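Local coordinates for amino acid adenylation domain-containing protein (PDB 6ULY) that probably selects a branched alpha-keto acid and activates it as an acyl adenylate within a nonribosomal depsipeptide synthetase module, at residues Q74-H79 against D129-E134; P70-F75 against T96-A101; E54-G59 against A151-M156; P124-D129 against D146-A151; L216-L221 against A244-F249. All blocks are in the same frame, centred on the assembly; numbering follows the deposited sequence.

Contact 1 of 5, residues Q74-H79 against D129-E134. With SO4 (sulfate ion), chain D.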
# COMPACT_ATOMS: atom_id res chain seq x y z
N GLN A 74 10.08 -22.78 3.47
CA GLN A 74 10.37 -22.17 4.77
C GLN A 74 11.63 -22.86 5.29
O GLN A 74 11.55 -23.84 6.04
CB GLN A 74 9.20 -22.31 5.73
CG GLN A 74 8.06 -21.35 5.45
CD GLN A 74 8.40 -19.92 5.81
OE1 GLN A 74 8.11 -19.47 6.92
NE2 GLN A 74 9.02 -19.20 4.88
N PHE A 75 12.79 -22.35 4.89
CA PHE A 75 14.06 -23.01 5.12
C PHE A 75 15.02 -22.13 5.90
O PHE A 75 15.02 -20.90 5.75
CB PHE A 75 14.73 -23.41 3.79
CG PHE A 75 14.06 -24.56 3.10
CD1 PHE A 75 14.24 -25.85 3.55
CD2 PHE A 75 13.23 -24.34 2.02
CE1 PHE A 75 13.61 -26.91 2.92
CE2 PHE A 75 12.60 -25.39 1.39
CZ PHE A 75 12.79 -26.68 1.84
N SER A 76 15.81 -22.77 6.76
CA SER A 76 17.01 -22.19 7.33
C SER A 76 18.28 -22.77 6.74
O SER A 76 19.34 -22.14 6.84
CB SER A 76 17.03 -22.38 8.85
OG SER A 76 17.01 -23.76 9.19
N SER A 77 18.20 -23.95 6.12
CA SER A 77 19.37 -24.63 5.57
C SER A 77 19.45 -24.39 4.07
O SER A 77 18.50 -24.69 3.34
CB SER A 77 19.30 -26.13 5.86
OG SER A 77 20.12 -26.84 4.95
N ASN A 78 20.59 -23.87 3.62
CA ASN A 78 20.83 -23.74 2.18
C ASN A 78 20.79 -25.09 1.49
O ASN A 78 20.21 -25.23 0.41
CB ASN A 78 22.17 -23.05 1.94
CG ASN A 78 22.15 -21.58 2.29
OD1 ASN A 78 21.14 -20.90 2.09
ND2 ASN A 78 23.26 -21.08 2.81
N HIS A 79 21.41 -26.11 2.10
CA HIS A 79 21.45 -27.43 1.50
C HIS A 79 20.04 -27.95 1.24
O HIS A 79 19.73 -28.41 0.13
CB HIS A 79 22.22 -28.39 2.40
CG HIS A 79 22.18 -29.82 1.94
ND1 HIS A 79 23.12 -30.35 1.08
CD2 HIS A 79 21.33 -30.83 2.23
CE1 HIS A 79 22.84 -31.62 0.86
NE2 HIS A 79 21.76 -31.93 1.54
N ASP A 129 12.88 -27.27 7.07
CA ASP A 129 13.97 -28.01 7.67
C ASP A 129 13.51 -28.76 8.92
O ASP A 129 12.48 -28.45 9.51
CB ASP A 129 15.10 -27.06 8.08
CG ASP A 129 15.77 -26.44 6.91
OD1 ASP A 129 15.92 -27.14 5.89
OD2 ASP A 129 16.15 -25.25 7.00
N ASP A 130 14.33 -29.73 9.33
CA ASP A 130 14.10 -30.34 10.64
C ASP A 130 14.27 -29.32 11.76
O ASP A 130 13.56 -29.38 12.76
CB ASP A 130 15.06 -31.52 10.83
CG ASP A 130 14.63 -32.76 10.07
OD1 ASP A 130 13.43 -33.09 10.08
OD2 ASP A 130 15.50 -33.43 9.48
N SER A 131 15.19 -28.37 11.59
CA SER A 131 15.41 -27.33 12.59
C SER A 131 14.26 -26.33 12.68
O SER A 131 14.20 -25.57 13.65
CB SER A 131 16.71 -26.59 12.30
OG SER A 131 16.58 -25.77 11.15
N LEU A 132 13.34 -26.31 11.70
CA LEU A 132 12.22 -25.38 11.69
C LEU A 132 10.86 -26.04 11.74
O LEU A 132 9.87 -25.34 12.03
CB LEU A 132 12.26 -24.49 10.44
CG LEU A 132 13.23 -23.31 10.40
CD1 LEU A 132 13.11 -22.61 9.05
CD2 LEU A 132 12.97 -22.34 11.53
N ILE A 133 10.75 -27.34 11.46
CA ILE A 133 9.43 -27.93 11.27
C ILE A 133 8.58 -27.79 12.52
O ILE A 133 7.36 -27.61 12.43
CB ILE A 133 9.56 -29.41 10.83
CG1 ILE A 133 8.18 -29.97 10.48
CG2 ILE A 133 10.21 -30.23 11.93
CD1 ILE A 133 8.22 -31.32 9.80
N GLU A 134 9.20 -27.86 13.70
CA GLU A 134 8.44 -27.66 14.93
C GLU A 134 7.86 -26.26 14.99
O GLU A 134 6.66 -26.08 15.25
CB GLU A 134 9.34 -27.93 16.14
S SO4 D . 23.37 -25.50 5.30
O1 SO4 D . 22.32 -26.23 5.98
O2 SO4 D . 23.08 -24.09 5.30
O3 SO4 D . 23.46 -25.96 3.95
O4 SO4 D . 24.62 -25.71 5.95
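Asp129 OD2 is gripped by three donors from the turn opposite. Ser76 N meets it nearly along its C-O axis at 2.5 Å, Ser77 N reaches it on the syn side at 2.6 Å, and Ser76 OG comes from the anti side at 2.8 Å. Such a set would favour a negatively charged carboxylate. Chi1 of -67° sets Asp129 CG anti to the carbonyl carbon, toward the 74-79 segment, and the three bonds hold the carboxylate's rotation. Its other oxygen, OD1, is buried without a polar partner and lies in plane at the edge of the Phe75 ring, 3.2 Å from CD1. Leu132 lies alongside these bonds, its CD1 3.5 Å from Ser76 N and 3.6 Å from Gln74 O. Beyond the turn, Ser77 OG donates to a sulfate oxygen, O1, at 2.5 Å, and His79 N donates to O3 at 2.8 Å; Asn78 N holds the O2 oxygen. The sulfate probably comes from the crystallisation liquor. Ser77 also caps the next helix through OG to Ala80 N, while Asp129 immediately precedes helix 130-137. An N-capped helix start whose amide hydrogens receive an anion is a familiar site at the strand-to-helix turns of alpha/beta folds.

Contact 2 of 5, residues P70-F75 against T96-A101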
# COMPACT_ATOMS: atom_id res chain seq x y z
N PRO A 70 1.83 -25.35 -6.27
CA PRO A 70 2.83 -24.56 -5.56
C PRO A 70 3.32 -25.28 -4.31
O PRO A 70 2.65 -26.14 -3.74
CB PRO A 70 2.06 -23.28 -5.19
CG PRO A 70 0.65 -23.71 -5.09
CD PRO A 70 0.47 -24.80 -6.11
N VAL A 71 4.53 -24.90 -3.90
CA VAL A 71 5.17 -25.43 -2.71
C VAL A 71 5.76 -24.27 -1.93
O VAL A 71 6.52 -23.47 -2.49
CB VAL A 71 6.26 -26.46 -3.05
CG1 VAL A 71 6.87 -27.02 -1.77
CG2 VAL A 71 5.69 -27.57 -3.91
N PHE A 72 5.41 -24.18 -0.65
CA PHE A 72 5.77 -23.03 0.18
C PHE A 72 7.07 -23.34 0.91
O PHE A 72 7.11 -24.18 1.81
CB PHE A 72 4.64 -22.73 1.16
CG PHE A 72 4.61 -21.31 1.64
CD1 PHE A 72 3.81 -20.38 1.00
CD2 PHE A 72 5.38 -20.91 2.72
CE1 PHE A 72 3.77 -19.07 1.43
CE2 PHE A 72 5.34 -19.59 3.16
CZ PHE A 72 4.53 -18.68 2.51
N PHE A 73 8.15 -22.65 0.53
CA PHE A 73 9.46 -22.88 1.12
C PHE A 73 9.62 -22.09 2.42
O PHE A 73 9.37 -20.88 2.45
CB PHE A 73 10.57 -22.51 0.14
CG PHE A 73 10.82 -23.53 -0.93
CD1 PHE A 73 9.84 -24.45 -1.29
CD2 PHE A 73 12.04 -23.58 -1.58
CE1 PHE A 73 10.07 -25.39 -2.27
CE2 PHE A 73 12.28 -24.52 -2.56
CZ PHE A 73 11.30 -25.43 -2.91
N GLN A 74 10.08 -22.78 3.47
CA GLN A 74 10.37 -22.17 4.77
C GLN A 74 11.63 -22.86 5.29
O GLN A 74 11.55 -23.84 6.04
CB GLN A 74 9.20 -22.31 5.73
CG GLN A 74 8.06 -21.35 5.45
CD GLN A 74 8.40 -19.92 5.81
OE1 GLN A 74 8.11 -19.47 6.92
NE2 GLN A 74 9.02 -19.20 4.88
N PHE A 75 12.79 -22.35 4.89
CA PHE A 75 14.06 -23.01 5.12
C PHE A 75 15.02 -22.13 5.90
O PHE A 75 15.02 -20.90 5.75
CB PHE A 75 14.73 -23.41 3.79
CG PHE A 75 14.06 -24.56 3.10
CD1 PHE A 75 14.24 -25.85 3.55
CD2 PHE A 75 13.23 -24.34 2.02
CE1 PHE A 75 13.61 -26.91 2.92
CE2 PHE A 75 12.60 -25.39 1.39
CZ PHE A 75 12.79 -26.68 1.84
N THR A 96 7.66 -21.48 -3.88
CA THR A 96 7.36 -20.13 -3.43
C THR A 96 8.52 -19.70 -2.54
O THR A 96 8.61 -20.10 -1.37
CB THR A 96 6.04 -20.08 -2.69
OG1 THR A 96 5.02 -20.67 -3.51
CG2 THR A 96 5.67 -18.65 -2.36
N LEU A 97 9.41 -18.88 -3.09
CA LEU A 97 10.61 -18.45 -2.38
C LEU A 97 10.25 -17.30 -1.44
O LEU A 97 9.92 -16.20 -1.89
CB LEU A 97 11.69 -18.02 -3.37
CG LEU A 97 11.97 -19.01 -4.51
CD1 LEU A 97 13.16 -18.54 -5.33
CD2 LEU A 97 12.20 -20.41 -3.97
N VAL A 98 10.29 -17.57 -0.13
CA VAL A 98 10.07 -16.54 0.88
C VAL A 98 10.84 -16.93 2.13
O VAL A 98 10.85 -18.09 2.55
CB VAL A 98 8.56 -16.36 1.19
CG1 VAL A 98 7.94 -17.67 1.64
CG2 VAL A 98 8.36 -15.27 2.24
N SER A 99 11.51 -15.94 2.73
CA SER A 99 12.31 -16.20 3.91
C SER A 99 11.44 -16.70 5.05
O SER A 99 10.25 -16.40 5.13
CB SER A 99 13.05 -14.94 4.34
OG SER A 99 12.13 -13.90 4.62
N ALA A 100 12.05 -17.48 5.94
CA ALA A 100 11.37 -17.91 7.15
C ALA A 100 11.15 -16.71 8.07
O ALA A 100 11.88 -15.72 8.02
CB ALA A 100 12.18 -18.99 7.86
N ALA A 101 10.14 -16.82 8.92
CA ALA A 101 9.85 -15.75 9.86
C ALA A 101 10.92 -15.69 10.95
O ALA A 101 11.53 -16.71 11.29
CB ALA A 101 8.48 -15.95 10.49
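Strands 70-74 and 94-97 run parallel here, the two short segments diverging by 37°, with Phe72 bridged to Thr96. Thr96 N donates to Val71 O at 2.7 Å, and Thr96 O receives Phe73 N at 3.2 Å, so both backbone bonds of Thr96 straddle Phe72. Thr96 OG1 adds a weak bond to Val71 O. Further on, the carbonyl oxygens of Phe73 and Val98 face each other at 3.2 Å, two acceptors that cannot bond. Helix 78-91 links the two strands, making a beta-alpha-beta crossover. Where the strands part, the Gln74 side chain steps in. Its chain bends at chi2 (-72°), and NE2 donates in the amide plane to its neighbour's carbonyl, Phe73 O, on a lone pair at 3.0 Å. It also donates to Ser99 O at 3.1 Å, from above that carbonyl's plane; OE1 is bonded to Tyr104 OH. Apolar groups fill both sides of the ladder. On the Phe72 side, ring atom CE2 packs on Val98 CG1 at 3.6 Å, where Leu114 of helix 109-120 touches both residues. On the other, Phe73 and Leu97 lie side by side pointing the same way, CD2 to CD2, and Ala84 and Cys88 of helix 78-91 touch the Phe73 side chain.

Contact 3 of 5, residues E54-G59 against A151-M156. With SO4 (sulfate ion), chain G.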
# COMPACT_ATOMS: atom_id res chain seq x y z
N GLU A 54 16.17 -35.75 -6.92
CA GLU A 54 15.30 -36.86 -7.30
C GLU A 54 14.81 -37.61 -6.07
O GLU A 54 13.67 -38.09 -6.05
CB GLU A 54 16.04 -37.79 -8.25
CG GLU A 54 16.17 -37.25 -9.67
CD GLU A 54 17.19 -37.99 -10.51
OE1 GLU A 54 17.31 -37.68 -11.71
OE2 GLU A 54 17.87 -38.88 -9.97
N ARG A 55 15.64 -37.72 -5.03
CA ARG A 55 15.19 -38.35 -3.79
C ARG A 55 14.08 -37.52 -3.15
O ARG A 55 13.01 -38.04 -2.82
CB ARG A 55 16.37 -38.53 -2.83
CG ARG A 55 17.46 -39.45 -3.36
CD ARG A 55 18.53 -39.73 -2.31
NE ARG A 55 19.81 -40.11 -2.93
CZ ARG A 55 20.07 -41.30 -3.45
NH1 ARG A 55 19.14 -42.25 -3.44
NH2 ARG A 55 21.25 -41.55 -3.99
N VAL A 56 14.32 -36.22 -2.98
CA VAL A 56 13.28 -35.35 -2.43
C VAL A 56 12.02 -35.43 -3.28
O VAL A 56 10.90 -35.38 -2.76
CB VAL A 56 13.80 -33.90 -2.30
CG1 VAL A 56 12.67 -32.98 -1.86
CG2 VAL A 56 14.95 -33.84 -1.32
N LEU A 57 12.18 -35.57 -4.60
CA LEU A 57 11.02 -35.66 -5.48
C LEU A 57 10.15 -36.86 -5.13
O LEU A 57 8.92 -36.81 -5.26
CB LEU A 57 11.47 -35.72 -6.94
CG LEU A 57 10.36 -35.95 -7.98
CD1 LEU A 57 9.34 -34.82 -7.97
CD2 LEU A 57 10.98 -36.11 -9.36
N THR A 58 10.77 -37.97 -4.72
CA THR A 58 10.00 -39.14 -4.33
C THR A 58 9.06 -38.81 -3.18
O THR A 58 7.88 -39.21 -3.20
CB THR A 58 10.93 -40.29 -3.94
OG1 THR A 58 11.69 -40.70 -5.08
CG2 THR A 58 10.12 -41.47 -3.41
N GLY A 59 9.56 -38.10 -2.18
CA GLY A 59 8.72 -37.77 -1.03
C GLY A 59 7.62 -36.79 -1.38
O GLY A 59 6.49 -36.93 -0.91
N ALA A 151 6.24 -30.58 5.96
CA ALA A 151 7.09 -31.74 5.73
C ALA A 151 8.53 -31.27 5.64
O ALA A 151 8.82 -30.25 5.02
CB ALA A 151 6.68 -32.48 4.45
N ALA A 152 9.43 -32.02 6.28
CA ALA A 152 10.84 -31.69 6.27
C ALA A 152 11.53 -32.35 5.08
O ALA A 152 11.10 -33.39 4.59
CB ALA A 152 11.51 -32.15 7.57
N VAL A 153 12.62 -31.72 4.64
CA VAL A 153 13.34 -32.18 3.45
C VAL A 153 14.34 -33.28 3.80
O VAL A 153 14.46 -34.27 3.08
CB VAL A 153 14.02 -30.99 2.77
CG1 VAL A 153 15.10 -31.45 1.82
CG2 VAL A 153 12.98 -30.15 2.03
N GLU A 154 15.10 -33.11 4.89
CA GLU A 154 16.12 -34.10 5.24
C GLU A 154 15.59 -35.52 5.27
O GLU A 154 16.21 -36.40 4.66
CB GLU A 154 16.75 -33.73 6.60
CG GLU A 154 17.61 -32.47 6.57
CD GLU A 154 16.81 -31.21 6.87
OE1 GLU A 154 15.57 -31.24 6.73
OE2 GLU A 154 17.42 -30.19 7.25
N PRO A 155 14.46 -35.82 5.91
CA PRO A 155 13.90 -37.18 5.82
C PRO A 155 13.75 -37.68 4.39
O PRO A 155 13.90 -38.89 4.15
CB PRO A 155 12.53 -37.04 6.50
CG PRO A 155 12.68 -35.88 7.42
CD PRO A 155 13.62 -34.93 6.74
N MET A 156 13.46 -36.80 3.43
CA MET A 156 13.29 -37.23 2.05
C MET A 156 14.62 -37.60 1.40
O MET A 156 14.64 -38.40 0.46
CB MET A 156 12.60 -36.13 1.24
CG MET A 156 11.25 -35.70 1.78
SD MET A 156 10.48 -34.34 0.88
CE MET A 156 9.04 -34.04 1.89
S SO4 G . 18.85 -44.81 -5.51
O1 SO4 G . 18.07 -43.95 -6.34
O2 SO4 G . 18.36 -44.74 -4.17
O3 SO4 G . 18.68 -46.16 -6.00
O4 SO4 G . 20.24 -44.39 -5.57
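Val56 and Met156 cross at about a right angle, the valine branches of helix 46-62 meeting the thioether chain where it leaves the turn after strand 150-152. Met156 points at the helix, and its chain is extended beyond CG (chi2 177°), which carries SD past Val56. There SD lies 3.8 Å from Val56 CG1, while Met156 CB rests on Val56 CA, also at 3.8 Å. The other valine branch serves a second partner: Val56 CG2 meets Val153 CG1 at 3.9 Å, the two side chains crossing at a slant. One turn further along, Gly59 brings only its backbone to the interface, with CA 4.3 Å from Met156 SD. Thr83 and Ala87 of helix 78-91 also touch Val56, and Leu127 lies against both Val153 and Met156. Arg55 behaves differently. Its CB comes within 3.7 Å of Met156 O, but its extended chain leads away, and NH1 donates to O2 of a sulfate at 2.7 Å as well as to Leu159 O. The sulfate, probably from the crystallisation liquor, lies at the guanidinium edge and also takes Arg161 N. No hydrogen bond joins the two segments, so the union of helix and turn rests on van der Waals contact, with charge kept to one side.

Contact 4 of 5, residues P124-D129 against D146-A151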
# COMPACT_ATOMS: atom_id res chain seq x y z
N PRO A 124 -0.85 -24.34 0.16
CA PRO A 124 0.13 -25.29 -0.36
C PRO A 124 0.92 -25.96 0.76
O PRO A 124 1.06 -25.44 1.86
CB PRO A 124 1.05 -24.42 -1.22
CG PRO A 124 0.97 -23.07 -0.57
CD PRO A 124 -0.43 -22.94 -0.03
N LEU A 125 1.44 -27.14 0.44
CA LEU A 125 2.35 -27.81 1.36
C LEU A 125 3.51 -26.89 1.69
O LEU A 125 4.12 -26.29 0.80
CB LEU A 125 2.87 -29.11 0.74
CG LEU A 125 4.04 -29.79 1.46
CD1 LEU A 125 3.59 -30.32 2.81
CD2 LEU A 125 4.63 -30.90 0.61
N ILE A 126 3.81 -26.77 2.98
CA ILE A 126 4.97 -26.02 3.43
C ILE A 126 6.13 -27.00 3.57
O ILE A 126 6.01 -28.03 4.23
CB ILE A 126 4.69 -25.28 4.75
CG1 ILE A 126 3.50 -24.32 4.58
CG2 ILE A 126 5.94 -24.53 5.19
CD1 ILE A 126 3.07 -23.64 5.87
N LEU A 127 7.24 -26.67 2.92
CA LEU A 127 8.45 -27.47 2.93
C LEU A 127 9.52 -26.72 3.70
O LEU A 127 9.73 -25.52 3.46
CB LEU A 127 8.91 -27.74 1.50
CG LEU A 127 9.57 -29.08 1.17
CD1 LEU A 127 8.68 -30.24 1.59
CD2 LEU A 127 9.85 -29.13 -0.32
N THR A 128 10.18 -27.41 4.63
CA THR A 128 11.05 -26.73 5.58
C THR A 128 12.15 -27.68 6.03
O THR A 128 12.34 -28.76 5.46
CB THR A 128 10.23 -26.21 6.77
OG1 THR A 128 11.12 -25.77 7.81
CG2 THR A 128 9.32 -27.30 7.31
N ASP A 129 12.88 -27.27 7.07
CA ASP A 129 13.97 -28.01 7.67
C ASP A 129 13.51 -28.76 8.92
O ASP A 129 12.48 -28.45 9.51
CB ASP A 129 15.10 -27.06 8.08
CG ASP A 129 15.77 -26.44 6.91
OD1 ASP A 129 15.92 -27.14 5.89
OD2 ASP A 129 16.15 -25.25 7.00
N ASP A 146 -7.03 -25.89 10.13
CA ASP A 146 -6.79 -27.33 10.04
C ASP A 146 -6.24 -27.72 8.68
O ASP A 146 -6.10 -28.92 8.40
CB ASP A 146 -8.09 -28.09 10.31
CG ASP A 146 -8.74 -27.67 11.62
OD1 ASP A 146 -8.03 -27.55 12.63
OD2 ASP A 146 -9.98 -27.47 11.63
N GLN A 147 -5.92 -26.75 7.83
CA GLN A 147 -5.45 -26.98 6.48
C GLN A 147 -3.93 -26.88 6.35
O GLN A 147 -3.42 -26.96 5.23
CB GLN A 147 -6.10 -25.99 5.52
CG GLN A 147 -7.61 -26.14 5.39
CD GLN A 147 -8.00 -27.35 4.57
OE1 GLN A 147 -8.31 -27.23 3.38
NE2 GLN A 147 -7.98 -28.52 5.19
N LEU A 148 -3.22 -26.71 7.45
CA LEU A 148 -1.77 -26.60 7.40
C LEU A 148 -1.15 -27.98 7.20
O LEU A 148 -1.55 -28.95 7.84
CB LEU A 148 -1.24 -25.97 8.69
CG LEU A 148 0.23 -25.55 8.65
CD1 LEU A 148 0.44 -24.42 7.65
CD2 LEU A 148 0.72 -25.14 10.03
N ARG A 149 -0.19 -28.05 6.28
CA ARG A 149 0.54 -29.28 5.99
C ARG A 149 2.02 -28.94 5.89
O ARG A 149 2.40 -28.05 5.12
CB ARG A 149 0.05 -29.93 4.69
CG ARG A 149 -1.31 -30.59 4.80
CD ARG A 149 -1.84 -30.98 3.43
NE ARG A 149 -3.17 -31.59 3.50
CZ ARG A 149 -3.91 -31.88 2.43
NH1 ARG A 149 -3.47 -31.61 1.21
NH2 ARG A 149 -5.10 -32.44 2.59
N VAL A 150 2.84 -29.65 6.66
CA VAL A 150 4.28 -29.39 6.72
C VAL A 150 5.03 -30.69 6.50
O VAL A 150 4.53 -31.78 6.82
CB VAL A 150 4.68 -28.75 8.06
CG1 VAL A 150 6.08 -28.14 7.97
CG2 VAL A 150 3.66 -27.70 8.49
N ALA A 151 6.24 -30.58 5.96
CA ALA A 151 7.09 -31.74 5.73
C ALA A 151 8.53 -31.27 5.64
O ALA A 151 8.82 -30.25 5.02
CB ALA A 151 6.68 -32.48 4.45
O HOH W 1 -0.28 -26.08 4.06
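Ile126 and Thr128 pack closely against the 146-151 segment: Ile126 CD1 lies just 3.3 Å from Leu148 CD1, and Thr128 CG2 sits 3.4 Å from Val150 CG1, both tighter than usual carbon contacts. A parallel ladder joins the backbones. Ile126 N donates to Arg149 O at 2.9 Å, Ala151 N to Ile126 O at 3.1 Å, and Thr128 N to Ala151 O at 3.2 Å. On the other face the fit is easier, with the Ala151 methyl 4.1 Å from CD1 of both Leu125 and Leu127. Toward solvent the strands part before Arg149. A water takes the place of a direct bond there, accepting from Arg149 N at 3.0 Å and lying beside Pro124 O. The Arg149 chain, extended from CG to NE, leads away from the other strand, toward solvent. Strand 150-152 is the outermost of this sheet within the chain, and 125-128 separates it from 70-74. Val136 of helix 130-137 covers Ile126, Thr128 and Val150, while Ala84 of helix 78-91 touches Leu127.

Contact 5 of 5, residues L216-L221 against A244-F249. With SO4 (sulfate ion), chain D.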
# COMPACT_ATOMS: atom_id res chain seq x y z
N LEU A 216 30.76 -17.21 -4.31
CA LEU A 216 30.46 -17.16 -2.88
C LEU A 216 29.24 -16.28 -2.67
O LEU A 216 29.23 -15.12 -3.10
CB LEU A 216 31.66 -16.61 -2.09
CG LEU A 216 31.41 -16.38 -0.60
CD1 LEU A 216 31.06 -17.68 0.11
CD2 LEU A 216 32.62 -15.73 0.03
N ASP A 217 28.23 -16.82 -2.00
CA ASP A 217 27.00 -16.08 -1.72
C ASP A 217 26.50 -16.45 -0.33
O ASP A 217 26.25 -17.63 -0.05
CB ASP A 217 25.92 -16.38 -2.77
CG ASP A 217 24.79 -15.36 -2.75
OD1 ASP A 217 23.99 -15.33 -3.70
OD2 ASP A 217 24.73 -14.55 -1.79
N TRP A 218 26.35 -15.44 0.53
CA TRP A 218 25.67 -15.60 1.80
C TRP A 218 24.31 -14.93 1.84
O TRP A 218 23.58 -15.10 2.83
CB TRP A 218 26.54 -15.04 2.94
CG TRP A 218 27.01 -13.64 2.72
CD1 TRP A 218 28.24 -13.24 2.27
CD2 TRP A 218 26.26 -12.44 2.95
NE1 TRP A 218 28.30 -11.87 2.20
CE2 TRP A 218 27.10 -11.35 2.62
CE3 TRP A 218 24.97 -12.17 3.40
CZ2 TRP A 218 26.68 -10.03 2.71
CZ3 TRP A 218 24.55 -10.86 3.50
CH2 TRP A 218 25.41 -9.80 3.16
N MET A 219 23.94 -14.19 0.80
CA MET A 219 22.63 -13.56 0.77
C MET A 219 21.53 -14.62 0.67
O MET A 219 21.75 -15.71 0.13
CB MET A 219 22.54 -12.60 -0.41
CG MET A 219 23.20 -11.25 -0.14
SD MET A 219 22.30 -10.29 1.08
CE MET A 219 20.82 -9.86 0.16
N PRO A 220 20.34 -14.33 1.20
CA PRO A 220 19.27 -15.34 1.18
C PRO A 220 18.92 -15.80 -0.22
O PRO A 220 18.82 -15.00 -1.16
CB PRO A 220 18.08 -14.60 1.83
CG PRO A 220 18.68 -13.47 2.58
CD PRO A 220 19.91 -13.07 1.81
N LEU A 221 18.69 -17.11 -0.36
CA LEU A 221 18.20 -17.67 -1.61
C LEU A 221 16.77 -17.26 -1.91
O LEU A 221 16.30 -17.50 -3.03
CB LEU A 221 18.29 -19.20 -1.56
CG LEU A 221 19.69 -19.81 -1.67
CD1 LEU A 221 19.62 -21.31 -1.43
CD2 LEU A 221 20.31 -19.50 -3.02
N ALA A 244 26.89 -19.76 2.00
CA ALA A 244 26.99 -19.52 3.43
C ALA A 244 25.64 -19.05 3.96
O ALA A 244 24.80 -18.55 3.21
CB ALA A 244 28.07 -18.48 3.75
N ARG A 245 25.44 -19.22 5.26
CA ARG A 245 24.22 -18.77 5.90
C ARG A 245 24.27 -17.26 6.13
O ARG A 245 25.29 -16.72 6.55
CB ARG A 245 23.99 -19.49 7.23
CG ARG A 245 23.73 -20.98 7.07
CD ARG A 245 22.71 -21.48 8.08
NE ARG A 245 22.50 -22.92 7.99
CZ ARG A 245 21.62 -23.60 8.72
NH1 ARG A 245 20.85 -22.98 9.59
NH2 ARG A 245 21.51 -24.92 8.57
N THR A 246 23.16 -16.60 5.82
CA THR A 246 23.08 -15.15 6.01
C THR A 246 23.34 -14.78 7.46
O THR A 246 24.05 -13.80 7.74
CB THR A 246 21.70 -14.65 5.57
OG1 THR A 246 21.38 -15.19 4.29
CG2 THR A 246 21.69 -13.12 5.50
N ASP A 247 22.78 -15.54 8.40
CA ASP A 247 22.98 -15.24 9.81
C ASP A 247 24.46 -15.18 10.16
O ASP A 247 24.88 -14.31 10.93
CB ASP A 247 22.27 -16.29 10.67
CG ASP A 247 20.82 -16.48 10.27
OD1 ASP A 247 20.56 -16.85 9.10
OD2 ASP A 247 19.94 -16.27 11.13
N ASP A 248 25.26 -16.08 9.59
CA ASP A 248 26.68 -16.13 9.94
C ASP A 248 27.41 -14.87 9.49
O ASP A 248 28.38 -14.46 10.13
CB ASP A 248 27.34 -17.37 9.33
CG ASP A 248 26.72 -18.66 9.82
OD1 ASP A 248 26.74 -19.66 9.07
OD2 ASP A 248 26.19 -18.69 10.95
N PHE A 249 26.97 -14.25 8.40
CA PHE A 249 27.64 -13.03 7.96
C PHE A 249 27.29 -11.85 8.87
O PHE A 249 28.19 -11.14 9.34
CB PHE A 249 27.28 -12.68 6.52
CG PHE A 249 27.67 -11.28 6.15
CD1 PHE A 249 28.97 -10.98 5.78
CD2 PHE A 249 26.75 -10.25 6.21
CE1 PHE A 249 29.34 -9.68 5.46
CE2 PHE A 249 27.11 -8.95 5.90
CZ PHE A 249 28.40 -8.67 5.52
S SO4 D . 23.37 -25.50 5.30
O1 SO4 D . 22.32 -26.23 5.98
O2 SO4 D . 23.08 -24.09 5.30
O3 SO4 D . 23.46 -25.96 3.95
O4 SO4 D . 24.62 -25.71 5.95
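The indole of Trp218 lies between Phe249 on one face and Met219 CG, offset toward the rim, on the opposite face. Phe249 forms an offset stack with the six-membered ring, centroids 3.7 Å apart and planes only 9° from parallel; Trp218 CH2 and Phe249 CE2 approach to 3.3 Å. Phe249 CB makes a CH-pi contact over the five-membered ring, 4.0 Å from its centroid. At the indole edge, near the plane, Thr246 CG2 lies 4.0 Å from CE3. Phe249 CG is anti to its backbone N (chi1 166°), which sets CG over the centre of the indole. Polar bonds join the segments nearby. Thr246 OG1 donates to Trp218 O at 2.6 Å, in the carbonyl plane, and the threonine oxygen also packs against the Pro220 ring. Ala244 N donates to Asp217 O at 3.0 Å, and Asp217 OD2 accepts Met219 N at 2.7 Å, an Asx turn that shapes the bend after the strand. Arg245, at the N-cap position, turns away and holds, through NE and NH2, the sulfate also bound at Ser77, Asn78 and His79. Strands 214-217 and 240-243 are parallel neighbours in one mixed sheet, and the stack sits beyond their ends, beside Phe273 and Ala274 of helix 272-279, with Trp256 of helix 255-262 edge-to-face to Trp218.

How the contacts relate
Contacts 1 to 4 gather around one mixed sheet, their centres 10 to 15 Å apart. Contact 2 joins strands 70-74 and 94-97, contact 4 joins 125-128 and 150-152, and the bonds of Phe72 and Gln74 to Leu127 connect the two pairs. Contact 1 binds the loops that leave 70-74 and 125-128, sharing Gln74 and Phe75 with contact 2 and Asp129 with contact 4. Contact 3 closes the longest loop, enclosing contacts 1, 2 and 4 and bringing helix 46-62 to the sheet's edge. Contact 5 follows on a second sheet; its meeting with contact 1, centres about 15 Å apart, spans both sheets and shares a sulfate. The side chains of Met219 and Leu97 lie about 8 and 11 Å from the bound adenylate.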